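Local coordinates for Alr1585 protein (Nostoc sp., PDB 5C2I) that is a haem-dependent dye-decolorizing (DyP-type) peroxidase that probably uses hydrogen peroxide to oxidise dyes and related substrates, at residues A[139-144]-A[179-184]; A[258-263]-A[449-454]; A[262-267]-A[377-382]. The protein carries 1 engineered substitution. All blocks are in the same frame, centred on the assembly; numbering follows the deposited sequence.

How the interactions relate
Interactions 1 and 2 are buried and touch each other, whereas interaction 3 lies at the surface. Interaction 1 belongs to the first ferredoxin-like half of the peroxidase, setting a short turn against strand 177-189, and makes no hydrogen bond between its two segments, relying on ring and glycine packing. Interaction 2 pairs two strands of the second half's sheet through backbone bonds, with haem beside one face; its Lys258 reaches the carboxylates of interaction 1 by salt bridges. Interaction 3 continues from the same strand end, sharing Asn262 and Val263, and holds a helix start to a loop by N-H bonds to a loop carbonyl, a salt bridge and waters. Glu260 ties interactions 2 and 3 through Gly381 N.

Interaction 1 of 3, residues A[139-144]-A[179-184]; sequences TWELGF and IVHRED
His181 and Phe144 meet obliquely, their ring planes 50° apart, where the 141-144 turn lies against strand 177-189 in the DyP dimeric alpha+beta barrel domain. From its root, His181 CB rests 3.9 Å from Gly143 CA. A chi1 of -171° sets His181 CG anti to the backbone N, 4.2 Å from Gly143 CA, and ND1 lies 3.9 Å from the same carbon; a side chain on Gly143 would collide with this nitrogen. Further out, His181 CD2 touches Phe144 CZ at 3.4 Å and NE2 lies equally close to Phe144 CE2, while Phe144 CD2 stands over one imidazole face. At the tip, His181 NE2 donates to Glu183 OE2 at 2.6 Å, with the acceptor in the ring plane, a bond that fixes the ring's rotation. Gln171 of the second subunit packs on His181 and accepts from Gly143 N, placing the contact at a subunit interface. Glu141 OE1 stands 4.5 Å from Glu183 OE2, two like charges brought together in a largely buried place. The ammonium of Lys258 forms a salt bridge to each, and would be expected to offset their repulsion and to favour the ionised carboxylates.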
loop_
_atom_site.group_PDB
_atom_site.type_symbol
_atom_site.label_atom_id
_atom_site.label_comp_id
_atom_site.label_asym_id
_atom_site.label_seq_id
_atom_site.Cartn_x
_atom_site.Cartn_y
_atom_site.Cartn_z
ATOM N N THR A 139 -33.449 -24.256 -9.605
ATOM C CA THR A 139 -33.003 -22.990 -9.017
ATOM C C THR A 139 -31.517 -22.759 -9.156
ATOM O O THR A 139 -31.036 -21.674 -8.837
ATOM C CB THR A 139 -33.343 -22.885 -7.519
ATOM O OG1 THR A 139 -32.523 -23.800 -6.774
ATOM C CG2 THR A 139 -34.824 -23.159 -7.266
ATOM N N TRP A 140 -30.768 -23.770 -9.592
ATOM C CA TRP A 140 -29.336 -23.637 -9.737
ATOM C C TRP A 140 -28.973 -22.661 -10.839
ATOM O O TRP A 140 -29.752 -22.450 -11.754
ATOM C CB TRP A 140 -28.702 -24.968 -10.096
ATOM C CG TRP A 140 -28.651 -26.007 -9.008
ATOM C CD1 TRP A 140 -29.294 -26.009 -7.814
ATOM C CD2 TRP A 140 -27.914 -27.240 -9.072
ATOM N NE1 TRP A 140 -28.949 -27.166 -7.101
ATOM C CE2 TRP A 140 -28.154 -27.948 -7.894
ATOM C CE3 TRP A 140 -27.100 -27.821 -10.051
ATOM C CZ2 TRP A 140 -27.526 -29.174 -7.611
ATOM C CZ3 TRP A 140 -26.491 -29.066 -9.769
ATOM C CH2 TRP A 140 -26.719 -29.710 -8.566
ATOM N N GLU A 141 -27.801 -22.052 -10.715
ATOM C CA GLU A 141 -27.245 -21.290 -11.820
ATOM C C GLU A 141 -27.134 -22.173 -13.062
ATOM O O GLU A 141 -26.851 -23.384 -12.975
ATOM C CB GLU A 141 -25.914 -20.667 -11.438
ATOM C CG GLU A 141 -26.155 -19.470 -10.519
ATOM C CD GLU A 141 -24.900 -18.778 -10.042
ATOM O OE1 GLU A 141 -23.807 -19.084 -10.522
ATOM O OE2 GLU A 141 -25.034 -17.896 -9.151
ATOM N N LEU A 142 -27.423 -21.562 -14.221
ATOM C CA LEU A 142 -27.503 -22.289 -15.503
ATOM C C LEU A 142 -26.311 -23.199 -15.782
ATOM O O LEU A 142 -26.492 -24.341 -16.175
ATOM C CB LEU A 142 -27.664 -21.304 -16.670
ATOM C CG LEU A 142 -29.009 -20.582 -16.776
ATOM C CD1 LEU A 142 -28.903 -19.413 -17.754
ATOM C CD2 LEU A 142 -30.104 -21.557 -17.225
ATOM N N GLY A 143 -25.102 -22.712 -15.533
ATOM C CA GLY A 143 -23.890 -23.505 -15.766
ATOM C C GLY A 143 -23.923 -24.891 -15.094
ATOM O O GLY A 143 -23.520 -25.903 -15.684
ATOM N N PHE A 144 -24.466 -24.948 -13.880
ATOM C CA PHE A 144 -24.492 -26.178 -13.134
ATOM C C PHE A 144 -25.636 -27.098 -13.517
ATOM O O PHE A 144 -25.652 -28.237 -13.090
ATOM C CB PHE A 144 -24.524 -25.876 -11.628
ATOM C CG PHE A 144 -23.260 -25.213 -11.116
ATOM C CD1 PHE A 144 -22.089 -25.939 -10.978
ATOM C CD2 PHE A 144 -23.236 -23.864 -10.828
ATOM C CE1 PHE A 144 -20.942 -25.340 -10.521
ATOM C CE2 PHE A 144 -22.083 -23.256 -10.377
ATOM C CZ PHE A 144 -20.929 -23.994 -10.232
ATOM N N ILE A 179 -17.037 -25.563 -22.445
ATOM C CA ILE A 179 -16.839 -25.045 -21.110
ATOM C C ILE A 179 -18.211 -24.544 -20.673
ATOM O O ILE A 179 -18.667 -23.510 -21.164
ATOM C CB ILE A 179 -15.773 -23.940 -21.110
ATOM C CG1 ILE A 179 -14.408 -24.530 -21.533
ATOM C CG2 ILE A 179 -15.690 -23.298 -19.755
ATOM C CD1 ILE A 179 -13.338 -23.497 -21.806
ATOM N N VAL A 180 -18.869 -25.277 -19.795
ATOM C CA VAL A 180 -20.266 -24.974 -19.467
ATOM C C VAL A 180 -20.363 -23.966 -18.330
ATOM O O VAL A 180 -21.408 -23.356 -18.127
ATOM C CB VAL A 180 -21.104 -26.252 -19.161
ATOM C CG1 VAL A 180 -21.104 -27.181 -20.369
ATOM C CG2 VAL A 180 -20.616 -26.975 -17.911
ATOM N N HIS A 181 -19.284 -23.811 -17.577
ATOM C CA HIS A 181 -19.261 -22.874 -16.471
ATOM C C HIS A 181 -17.833 -22.524 -16.111
ATOM O O HIS A 181 -16.936 -23.383 -16.231
ATOM C CB HIS A 181 -19.990 -23.460 -15.265
ATOM C CG HIS A 181 -20.186 -22.483 -14.177
ATOM N ND1 HIS A 181 -20.922 -21.336 -14.352
ATOM C CD2 HIS A 181 -19.646 -22.403 -12.941
ATOM C CE1 HIS A 181 -20.894 -20.628 -13.234
ATOM N NE2 HIS A 181 -20.123 -21.251 -12.367
ATOM N N ARG A 182 -17.622 -21.276 -15.678
ATOM C CA ARG A 182 -16.323 -20.831 -15.169
ATOM C C ARG A 182 -16.497 -20.060 -13.863
ATOM O O ARG A 182 -17.409 -19.236 -13.732
ATOM C CB ARG A 182 -15.595 -19.968 -16.199
ATOM C CG ARG A 182 -14.284 -19.364 -15.723
ATOM C CD ARG A 182 -13.513 -18.621 -16.817
ATOM N NE ARG A 182 -12.395 -17.849 -16.272
ATOM C CZ ARG A 182 -11.301 -17.508 -16.916
ATOM N NH1 ARG A 182 -11.070 -17.897 -18.167
ATOM N NH2 ARG A 182 -10.396 -16.781 -16.276
ATOM N N GLU A 183 -15.563 -20.283 -12.942
ATOM C CA GLU A 183 -15.354 -19.401 -11.810
ATOM C C GLU A 183 -13.899 -18.917 -11.771
ATOM O O GLU A 183 -12.969 -19.616 -12.224
ATOM C CB GLU A 183 -15.705 -20.096 -10.498
ATOM C CG GLU A 183 -17.168 -20.555 -10.360
ATOM C CD GLU A 183 -18.166 -19.427 -10.166
ATOM O OE1 GLU A 183 -17.787 -18.272 -9.841
ATOM O OE2 GLU A 183 -19.385 -19.715 -10.347
ATOM N N ASP A 184 -13.719 -17.727 -11.186
ATOM C CA ASP A 184 -12.415 -17.169 -10.891
ATOM C C ASP A 184 -12.375 -16.922 -9.383
ATOM O O ASP A 184 -12.873 -15.914 -8.898
ATOM C CB ASP A 184 -12.207 -15.859 -11.650
ATOM C CG ASP A 184 -11.917 -16.085 -13.127
ATOM O OD1 ASP A 184 -12.883 -16.283 -13.928
ATOM O OD2 ASP A 184 -10.712 -16.118 -13.471
#

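Interaction 2 of 3, residues A[258-263]-A[449-454]; sequences KLEQNV and NMKGGE. With HEM (protoporphyrin IX containing Fe), chain E.
Glu260 turns CG anti to its backbone N (chi1 -176°) and Asn449 sets its CG beside its own (chi1 -48°), and the two side chains meet over one face of an antiparallel sheet in the C-terminal, ferredoxin-like half of the DyP fold. Asn449 ND2 donates to Glu260 OE1 at 3.0 Å, in the amide plane and onto the anti lone pair; the carboxylate and amide planes stand 80° apart. In the backbone the same two residues form a hydrogen-bonded pair, while Leu259 and Met450 make the following non-hydrogen-bonded pair. The register then slips: Lys258 O accepts from Lys451 N at 2.8 Å, but Lys258 N donates to Gly452 O, so that two residues stand opposite one, a beta bulge. The backbone angles of Gly452 would jam a side chain against the preceding carbonyl oxygen.

Lys451 folds back over the strand, its CG 3.8 Å from Glu260 CB, but its NZ stays 4.5 Å from Glu260 OE1, beyond a salt bridge. Glu260 OE2 takes Gly381 N from the neighbouring loop, so both oxygens are engaged. An alanine in place of Glu260 would probably leave Asn449 ND2 and Gly381 N without their acceptor and Lys451 without its nearby negative charge. Lys258 CG passes 4.1 Å from Lys451 CB before its extended chain leads away from the strand pair.

On the other face Leu259 and Gln261 line the haem pocket. Leu259 CD2 approaches Met450 SD at 4.2 Å, and its other methyl, CD1, lies 3.9 Å from vinyl carbon CAB of the haem. Gln261, whose NE2 donates to Glu197, brings that same NE2 to 3.5 Å from the haem methyl CMB.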
loop_
_atom_site.group_PDB
_atom_site.type_symbol
_atom_site.label_atom_id
_atom_site.label_comp_id
_atom_site.label_asym_id
_atom_site.label_seq_id
_atom_site.Cartn_x
_atom_site.Cartn_y
_atom_site.Cartn_z
ATOM N N LYS A 258 -21.404 -24.275 -4.966
ATOM C CA LYS A 258 -21.367 -22.830 -5.013
ATOM C C LYS A 258 -22.390 -22.274 -4.012
ATOM O O LYS A 258 -23.590 -22.528 -4.163
ATOM C CB LYS A 258 -21.634 -22.319 -6.404
ATOM C CG LYS A 258 -21.609 -20.802 -6.499
ATOM C CD LYS A 258 -21.692 -20.307 -7.953
ATOM C CE LYS A 258 -21.494 -18.793 -8.044
ATOM N NZ LYS A 258 -21.461 -18.260 -9.430
ATOM N N LEU A 259 -21.903 -21.611 -2.972
ATOM C CA LEU A 259 -22.767 -21.199 -1.848
ATOM C C LEU A 259 -22.807 -19.672 -1.787
ATOM O O LEU A 259 -21.864 -19.028 -1.337
ATOM C CB LEU A 259 -22.230 -21.819 -0.546
ATOM C CG LEU A 259 -22.126 -23.335 -0.487
ATOM C CD1 LEU A 259 -21.636 -23.814 0.890
ATOM C CD2 LEU A 259 -23.455 -23.980 -0.831
ATOM N N GLU A 260 -23.933 -19.122 -2.203
ATOM C CA GLU A 260 -24.150 -17.686 -2.203
ATOM C C GLU A 260 -24.450 -17.175 -0.804
ATOM O O GLU A 260 -25.247 -17.784 -0.079
ATOM C CB GLU A 260 -25.313 -17.332 -3.106
ATOM C CG GLU A 260 -25.563 -15.842 -3.248
ATOM C CD GLU A 260 -26.669 -15.556 -4.211
ATOM O OE1 GLU A 260 -27.822 -15.823 -3.822
ATOM O OE2 GLU A 260 -26.396 -15.133 -5.350
ATOM N N GLN A 261 -23.816 -16.055 -0.439
ATOM C CA GLN A 261 -23.933 -15.512 0.897
ATOM C C GLN A 261 -24.549 -14.133 0.885
ATOM O O GLN A 261 -23.999 -13.229 0.291
ATOM C CB GLN A 261 -22.546 -15.441 1.567
ATOM C CG GLN A 261 -21.897 -16.776 1.810
ATOM C CD GLN A 261 -20.475 -16.635 2.313
ATOM O OE1 GLN A 261 -19.509 -16.786 1.562
ATOM N NE2 GLN A 261 -20.339 -16.323 3.602
ATOM N N ASN A 262 -25.688 -13.989 1.557
ATOM C CA ASN A 262 -26.364 -12.696 1.636
ATOM C C ASN A 262 -25.791 -11.939 2.846
ATOM O O ASN A 262 -26.286 -12.039 3.974
ATOM C CB ASN A 262 -27.861 -12.856 1.702
ATOM C CG ASN A 262 -28.587 -11.524 1.668
ATOM O OD1 ASN A 262 -28.004 -10.480 1.932
ATOM N ND2 ASN A 262 -29.868 -11.561 1.377
ATOM N N VAL A 263 -24.719 -11.204 2.591
ATOM C CA VAL A 263 -23.959 -10.541 3.644
ATOM C C VAL A 263 -24.785 -9.456 4.305
ATOM O O VAL A 263 -24.798 -9.327 5.532
ATOM C CB VAL A 263 -22.658 -9.941 3.070
ATOM C CG1 VAL A 263 -21.881 -9.192 4.146
ATOM C CG2 VAL A 263 -21.786 -11.035 2.475
ATOM N N ASN A 449 -27.326 -19.756 0.107
ATOM C CA ASN A 449 -28.148 -20.437 -0.896
ATOM C C ASN A 449 -27.266 -21.310 -1.772
ATOM O O ASN A 449 -26.263 -20.822 -2.324
ATOM C CB ASN A 449 -28.845 -19.441 -1.824
ATOM C CG ASN A 449 -29.527 -18.322 -1.078
ATOM O OD1 ASN A 449 -30.327 -18.568 -0.173
ATOM N ND2 ASN A 449 -29.205 -17.065 -1.449
ATOM N N MET A 450 -27.629 -22.570 -1.895
ATOM C CA MET A 450 -26.938 -23.505 -2.785
ATOM C C MET A 450 -27.286 -23.175 -4.230
ATOM O O MET A 450 -28.461 -23.261 -4.633
ATOM C CB MET A 450 -27.377 -24.916 -2.418
ATOM C CG MET A 450 -27.082 -26.001 -3.423
ATOM S SD MET A 450 -25.354 -26.178 -3.875
ATOM C CE MET A 450 -25.519 -27.649 -4.905
ATOM N N LYS A 451 -26.278 -22.822 -5.020
ATOM C CA LYS A 451 -26.485 -22.405 -6.412
ATOM C C LYS A 451 -26.042 -23.450 -7.438
ATOM O O LYS A 451 -26.186 -23.239 -8.630
ATOM C CB LYS A 451 -25.690 -21.104 -6.670
ATOM C CG LYS A 451 -26.070 -19.910 -5.796
ATOM C CD LYS A 451 -27.559 -19.649 -5.725
ATOM C CE LYS A 451 -28.081 -19.191 -7.048
ATOM N NZ LYS A 451 -29.479 -18.730 -6.855
ATOM N N GLY A 452 -25.489 -24.552 -6.985
ATOM C CA GLY A 452 -25.102 -25.639 -7.859
ATOM C C GLY A 452 -23.785 -26.278 -7.478
ATOM O O GLY A 452 -23.020 -25.750 -6.669
ATOM N N GLY A 453 -23.539 -27.459 -8.032
ATOM C CA GLY A 453 -22.294 -28.187 -7.713
ATOM C C GLY A 453 -22.309 -29.593 -8.264
ATOM O O GLY A 453 -23.227 -29.968 -8.977
ATOM N N GLU A 454 -21.282 -30.355 -7.936
ATOM C CA GLU A 454 -21.187 -31.743 -8.339
ATOM C C GLU A 454 -20.157 -32.437 -7.518
ATOM O O GLU A 454 -19.283 -31.795 -6.889
ATOM C CB GLU A 454 -20.849 -31.835 -9.833
ATOM C CG GLU A 454 -20.859 -33.209 -10.468
ATOM C CD GLU A 454 -22.170 -33.959 -10.281
ATOM O OE1 GLU A 454 -22.369 -34.532 -9.190
ATOM O OE2 GLU A 454 -22.980 -33.979 -11.214
HETATM C CHA HEM E . -15.516 -24.118 10.069
HETATM C CHB HEM E . -17.777 -20.605 7.661
HETATM C CHC HEM E . -19.989 -23.930 4.928
HETATM C CHD HEM E . -17.903 -27.406 7.525
HETATM C C1A HEM E . -15.955 -22.867 9.666
HETATM C C2A HEM E . -15.570 -21.631 10.263
HETATM C C3A HEM E . -16.205 -20.650 9.584
HETATM C C4A HEM E . -16.955 -21.274 8.563
HETATM C CMA HEM E . -16.109 -19.164 9.802
HETATM C CAA HEM E . -14.615 -21.420 11.446
HETATM C CBA HEM E . -13.121 -21.286 11.141
HETATM C CGA HEM E . -12.642 -22.551 10.485
HETATM O O1A HEM E . -12.305 -23.570 11.157
HETATM O O2A HEM E . -12.587 -22.582 9.254
HETATM C C1B HEM E . -18.539 -21.233 6.677
HETATM C C2B HEM E . -19.326 -20.532 5.698
HETATM C C3B HEM E . -19.901 -21.437 4.920
HETATM C C4B HEM E . -19.510 -22.734 5.474
HETATM C CMB HEM E . -19.420 -19.051 5.584
HETATM C CAB HEM E . -20.758 -21.299 3.715
HETATM C CBB HEM E . -20.756 -20.221 2.911
HETATM C C1C HEM E . -19.655 -25.199 5.430
HETATM C C2C HEM E . -20.208 -26.400 5.036
HETATM C C3C HEM E . -19.628 -27.383 5.797
HETATM C C4C HEM E . -18.699 -26.755 6.634
HETATM C CMC HEM E . -21.209 -26.639 3.943
HETATM C CAC HEM E . -19.887 -28.822 5.820
HETATM C CBC HEM E . -21.002 -29.454 5.550
HETATM C C1D HEM E . -16.996 -26.735 8.343
HETATM C C2D HEM E . -16.096 -27.469 9.226
HETATM C C3D HEM E . -15.466 -26.568 9.967
HETATM C C4D HEM E . -15.965 -25.266 9.475
HETATM C CMD HEM E . -15.908 -28.974 9.331
HETATM C CAD HEM E . -14.407 -26.848 10.995
HETATM C CBD HEM E . -14.973 -27.155 12.386
HETATM C CGD HEM E . -13.852 -27.461 13.325
HETATM O O1D HEM E . -13.800 -26.789 14.351
HETATM O O2D HEM E . -12.988 -28.375 13.097
HETATM N NA HEM E . -16.864 -22.641 8.675
HETATM N NB HEM E . -18.747 -22.505 6.543
HETATM N NC HEM E . -18.803 -25.401 6.476
HETATM N ND HEM E . -16.948 -25.421 8.573
HETATM FE FE HEM E . -17.845 -24.012 7.609
HETATM O O HOH W 1 -29.950 -15.952 -5.159
HETATM O O HOH W 2 -16.274 -24.039 5.878
#

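Interaction 3 of 3, residues A[262-267]-A[377-382]; sequences NVKAFR and EPVSGS
Pro378 O is gripped by two consecutive backbone amides at the start of helix 263-277. Val263 N donates to it at 3.0 Å; the nitrogen stands nearly along the C=O axis, though the bond is bent at the hydrogen. Lys264 N adds a weak bond at 3.5 Å. The loop carbonyl thus serves N-H groups of the first helical turn, which lack partners earlier in the helix. Next to this grip the proline ring packs obliquely on Val263, with Pro378 CD 3.9 Å from Val263 CB and Pro378 CG close to the CG2 methyl.

Asn262 is the N-cap. Its CG is anti to the backbone N (chi1 -175°), and its OD1 accepts from Ala265 N at 3.0 Å, the donor standing 55° above the carbonyl plane. This side chain lies alongside Val379 and points the same way, OD1 resting 3.5 Å from Val379 CA and ND2 against the CG1 methyl. The other methyl, CG2, meets the aliphatic part of Lys264. The loop, which runs from strand 363-369 to strand 383-390, is therefore applied to the point where strand 250-261 ends and the helix begins, in the C-terminal half of the DyP fold.

One turn further on, Arg267 NH1 forms a salt bridge to Glu377 OE2 at 3.0 Å. The carboxylate oxygen sits at the edge of the guanidinium, in its plane, although the two planes are turned 66° apart. Val263 CG1 lies over one guanidinium face, toward its rim, and Arg267 NH2 donates to Phe199 O, a second bond on the group. The second carboxylate oxygen, Glu377 OE1, accepts from two waters; one of them also donates to Lys264 O at 2.7 Å, and the other accepts weakly from Lys264 NZ.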
loop_
_atom_site.group_PDB
_atom_site.type_symbol
_atom_site.label_atom_id
_atom_site.label_comp_id
_atom_site.label_asym_id
_atom_site.label_seq_id
_atom_site.Cartn_x
_atom_site.Cartn_y
_atom_site.Cartn_z
ATOM N N ASN A 262 -25.688 -13.989 1.557
ATOM C CA ASN A 262 -26.364 -12.696 1.636
ATOM C C ASN A 262 -25.791 -11.939 2.846
ATOM O O ASN A 262 -26.286 -12.039 3.974
ATOM C CB ASN A 262 -27.861 -12.856 1.702
ATOM C CG ASN A 262 -28.587 -11.524 1.668
ATOM O OD1 ASN A 262 -28.004 -10.480 1.932
ATOM N ND2 ASN A 262 -29.868 -11.561 1.377
ATOM N N VAL A 263 -24.719 -11.204 2.591
ATOM C CA VAL A 263 -23.959 -10.541 3.644
ATOM C C VAL A 263 -24.785 -9.456 4.305
ATOM O O VAL A 263 -24.798 -9.327 5.532
ATOM C CB VAL A 263 -22.658 -9.941 3.070
ATOM C CG1 VAL A 263 -21.881 -9.192 4.146
ATOM C CG2 VAL A 263 -21.786 -11.035 2.475
ATOM N N LYS A 264 -25.496 -8.682 3.502
ATOM C CA LYS A 264 -26.305 -7.581 4.037
ATOM C C LYS A 264 -27.344 -8.104 5.040
ATOM O O LYS A 264 -27.474 -7.573 6.165
ATOM C CB LYS A 264 -27.000 -6.829 2.900
ATOM C CG LYS A 264 -27.792 -5.603 3.344
ATOM C CD LYS A 264 -28.486 -4.976 2.137
ATOM C CE LYS A 264 -29.605 -4.052 2.552
ATOM N NZ LYS A 264 -29.011 -2.855 3.185
ATOM N N ALA A 265 -28.067 -9.139 4.646
ATOM C CA ALA A 265 -29.127 -9.693 5.486
ATOM C C ALA A 265 -28.567 -10.429 6.702
ATOM O O ALA A 265 -29.124 -10.325 7.805
ATOM C CB ALA A 265 -30.023 -10.614 4.669
ATOM N N PHE A 266 -27.456 -11.125 6.516
ATOM C CA PHE A 266 -26.769 -11.799 7.622
ATOM C C PHE A 266 -26.394 -10.787 8.704
ATOM O O PHE A 266 -26.687 -11.005 9.891
ATOM C CB PHE A 266 -25.561 -12.582 7.126
ATOM C CG PHE A 266 -24.776 -13.284 8.220
ATOM C CD1 PHE A 266 -23.857 -12.601 8.978
ATOM C CD2 PHE A 266 -24.995 -14.632 8.490
ATOM C CE1 PHE A 266 -23.139 -13.251 9.977
ATOM C CE2 PHE A 266 -24.322 -15.267 9.503
ATOM C CZ PHE A 266 -23.378 -14.593 10.242
ATOM N N ARG A 267 -25.741 -9.698 8.309
ATOM C CA ARG A 267 -25.317 -8.676 9.265
ATOM C C ARG A 267 -26.534 -8.087 10.018
ATOM O O ARG A 267 -26.455 -7.837 11.243
ATOM C CB ARG A 267 -24.552 -7.544 8.579
ATOM C CG ARG A 267 -23.218 -7.958 7.991
ATOM C CD ARG A 267 -22.051 -7.819 8.953
ATOM N NE ARG A 267 -20.860 -8.514 8.400
ATOM C CZ ARG A 267 -20.075 -8.043 7.423
ATOM N NH1 ARG A 267 -20.318 -6.861 6.834
ATOM N NH2 ARG A 267 -19.026 -8.778 6.997
ATOM N N GLU A 377 -21.338 -5.168 1.400
ATOM C CA GLU A 377 -22.373 -6.082 1.874
ATOM C C GLU A 377 -23.259 -6.527 0.720
ATOM O O GLU A 377 -24.394 -6.115 0.613
ATOM C CB GLU A 377 -23.166 -5.421 3.021
ATOM C CG GLU A 377 -22.272 -5.261 4.267
ATOM C CD GLU A 377 -23.003 -4.749 5.509
ATOM O OE1 GLU A 377 -24.218 -4.425 5.428
ATOM O OE2 GLU A 377 -22.315 -4.672 6.550
ATOM N N PRO A 378 -22.728 -7.408 -0.153
ATOM C CA PRO A 378 -23.531 -7.906 -1.259
ATOM C C PRO A 378 -24.755 -8.698 -0.778
ATOM O O PRO A 378 -24.673 -9.440 0.202
ATOM C CB PRO A 378 -22.560 -8.811 -2.031
ATOM C CG PRO A 378 -21.577 -9.232 -1.027
ATOM C CD PRO A 378 -21.416 -8.058 -0.099
ATOM N N VAL A 379 -25.864 -8.553 -1.495
ATOM C CA VAL A 379 -27.067 -9.369 -1.269
ATOM C C VAL A 379 -26.970 -10.682 -2.066
ATOM O O VAL A 379 -27.244 -11.769 -1.543
ATOM C CB VAL A 379 -28.322 -8.572 -1.664
ATOM C CG1 VAL A 379 -29.583 -9.430 -1.637
ATOM C CG2 VAL A 379 -28.441 -7.382 -0.733
ATOM N N SER A 380 -26.586 -10.584 -3.335
ATOM C CA SER A 380 -26.466 -11.780 -4.212
ATOM C C SER A 380 -25.221 -11.648 -5.078
ATOM O O SER A 380 -24.642 -10.566 -5.146
ATOM C CB SER A 380 -27.724 -11.937 -5.083
ATOM O OG SER A 380 -27.890 -10.802 -5.875
ATOM N N GLY A 381 -24.795 -12.755 -5.678
ATOM C CA GLY A 381 -23.660 -12.801 -6.575
ATOM C C GLY A 381 -22.293 -12.942 -5.914
ATOM O O GLY A 381 -21.260 -12.939 -6.595
ATOM N N SER A 382 -22.277 -13.062 -4.584
ATOM C CA SER A 382 -21.049 -13.270 -3.827
ATOM C C SER A 382 -21.186 -14.430 -2.874
ATOM O O SER A 382 -22.265 -14.688 -2.321
ATOM C CB SER A 382 -20.709 -12.045 -3.005
ATOM O OG SER A 382 -20.299 -10.968 -3.821
HETATM O O HOH W 3 -26.533 -5.064 6.742
HETATM O O HOH W 4 -25.621 -2.803 3.453
#